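Putative extracellular solute-binding protein (Bordetella bronchiseptica, PDB 4P56) probably captures mandelate in the periplasm, binding either enantiomer, as the extracytoplasmic solute receptor of a TRAP transporter. Local coordinates at residues A[195-198]-A[199-203]. Sequence-based numbering, arbitrary orientation.
Sequences SYEL and LSTGV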
loop_
_atom_site.group_PDB
_atom_site.type_symbol
_atom_site.label_atom_id
_atom_site.label_comp_id
_atom_site.label_asym_id
_atom_site.label_seq_id
_atom_site.Cartn_x
_atom_site.Cartn_y
_atom_site.Cartn_z
ATOM N N SER A 195 10.711 -10.472 -2.584
ATOM C CA SER A 195 11.099 -10.598 -1.184
ATOM C C SER A 195 11.576 -12.028 -0.840
ATOM O O SER A 195 12.553 -12.215 -0.120
ATOM C CB SER A 195 9.944 -10.124 -0.265
ATOM O OG SER A 195 8.793 -10.965 -0.375
ATOM N N TYR A 196 10.923 -13.038 -1.395
ATOM C CA TYR A 196 11.294 -14.410 -1.086
ATOM C C TYR A 196 12.703 -14.713 -1.592
ATOM O O TYR A 196 13.550 -15.251 -0.856
ATOM C CB TYR A 196 10.277 -15.411 -1.671
ATOM C CG TYR A 196 10.685 -16.816 -1.318
ATOM C CD1 TYR A 196 10.273 -17.396 -0.127
ATOM C CD2 TYR A 196 11.556 -17.539 -2.138
ATOM C CE1 TYR A 196 10.681 -18.685 0.227
ATOM C CE2 TYR A 196 11.971 -18.808 -1.786
ATOM C CZ TYR A 196 11.531 -19.372 -0.607
ATOM O OH TYR A 196 11.944 -20.635 -0.265
ATOM N N GLU A 197 12.984 -14.361 -2.838
ATOM C CA GLU A 197 14.321 -14.613 -3.369
ATOM C C GLU A 197 15.413 -13.893 -2.549
ATOM O O GLU A 197 16.468 -14.458 -2.227
ATOM C CB GLU A 197 14.398 -14.186 -4.841
ATOM C CG GLU A 197 15.781 -14.268 -5.434
ATOM C CD GLU A 197 16.215 -15.694 -5.679
ATOM O OE1 GLU A 197 15.456 -16.613 -5.313
ATOM O OE2 GLU A 197 17.312 -15.900 -6.237
ATOM N N LEU A 198 15.179 -12.631 -2.232
ATOM C CA LEU A 198 16.192 -11.832 -1.557
ATOM C C LEU A 198 16.436 -12.329 -0.134
ATOM O O LEU A 198 17.546 -12.235 0.385
ATOM C CB LEU A 198 15.769 -10.367 -1.508
ATOM C CG LEU A 198 15.849 -9.603 -2.828
ATOM C CD1 LEU A 198 15.080 -8.308 -2.694
ATOM C CD2 LEU A 198 17.296 -9.337 -3.229
ATOM N N LEU A 199 15.382 -12.813 0.511
ATOM C CA LEU A 199 15.502 -13.293 1.881
ATOM C C LEU A 199 16.026 -14.715 1.926
ATOM O O LEU A 199 16.898 -15.042 2.747
ATOM C CB LEU A 199 14.144 -13.232 2.598
ATOM C CG LEU A 199 13.739 -11.810 3.002
ATOM C CD1 LEU A 199 12.274 -11.770 3.361
ATOM C CD2 LEU A 199 14.591 -11.288 4.149
ATOM N N SER A 200 15.478 -15.574 1.068
ATOM C CA SER A 200 15.896 -16.982 1.062
ATOM C C SER A 200 17.385 -17.125 0.760
ATOM O O SER A 200 18.037 -18.024 1.302
ATOM C CB SER A 200 15.081 -17.801 0.073
ATOM O OG SER A 200 15.306 -17.383 -1.265
ATOM N N THR A 201 17.922 -16.242 -0.091
ATOM C CA THR A 201 19.327 -16.328 -0.508
ATOM C C THR A 201 20.268 -15.608 0.447
ATOM O O THR A 201 21.503 -15.754 0.348
ATOM C CB THR A 201 19.555 -15.752 -1.916
ATOM O OG1 THR A 201 19.193 -14.362 -1.938
ATOM C CG2 THR A 201 18.737 -16.514 -2.952
ATOM N N GLY A 202 19.693 -14.860 1.385
ATOM C CA GLY A 202 20.459 -14.107 2.353
ATOM C C GLY A 202 21.021 -12.779 1.868
ATOM O O GLY A 202 21.900 -12.235 2.520
ATOM N N VAL A 203 20.522 -12.261 0.749
ATOM C CA VAL A 203 20.905 -10.936 0.278
ATOM C C VAL A 203 20.352 -9.894 1.230
ATOM O O VAL A 203 21.073 -8.995 1.654
ATOM C CB VAL A 203 20.378 -10.647 -1.133
ATOM C CG1 VAL A 203 20.634 -9.183 -1.517
ATOM C CG2 VAL A 203 21.009 -11.617 -2.151
#
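S200 sets its CB over one face of the Y196 ring, 4.1 Å from the ring centroid and 25° off the normal, a CH-pi contact one helical turn apart. S200 CB is offset toward the rim, with Y196 CE2 the nearest ring atom at 3.8 Å. With chi1 at -179° the tyrosine CG stands opposite its own backbone N and beside its carbonyl carbon, which carries the ring up along the helix to S200. The serine hydroxyl turns back to the backbone, and S200 OG donates to Y196 O at 2.8 Å. That carbonyl also receives S200 N, almost in line with C=O, whereas OG comes in well off the carbonyl direction and tilted from its plane. T201 repeats the scheme one residue on: its OG1 gives a 2.7 Å bond to E197 O, which T201 N reaches as well. Two donors from one residue thus grip each of these carbonyls. The T201 methyl CG2 faces the carboxylate of E197, 3.6 Å from OE2, a van der Waals approach. L198 extends CD2 to within 3.8 Å of V203 CG1, an apolar touch spanning the turn that ends the helix. On the inner side L199 N bonds to S195 O, while the leucine side chain packs on V207 of strand 206-210 and on L219; S195 OG is held by A192 O. G202 is where the chain leaves helical geometry, its phi being positive at 80°. G202 N bonds back to L199 O, and V203 N approaches L198 O at 3.0 Å; these features mark a Schellman motif closing helix 195-200, the short surface helix that links strands 186-189 and 206-210 in the six-stranded sheet of this family 7 solute-binding protein.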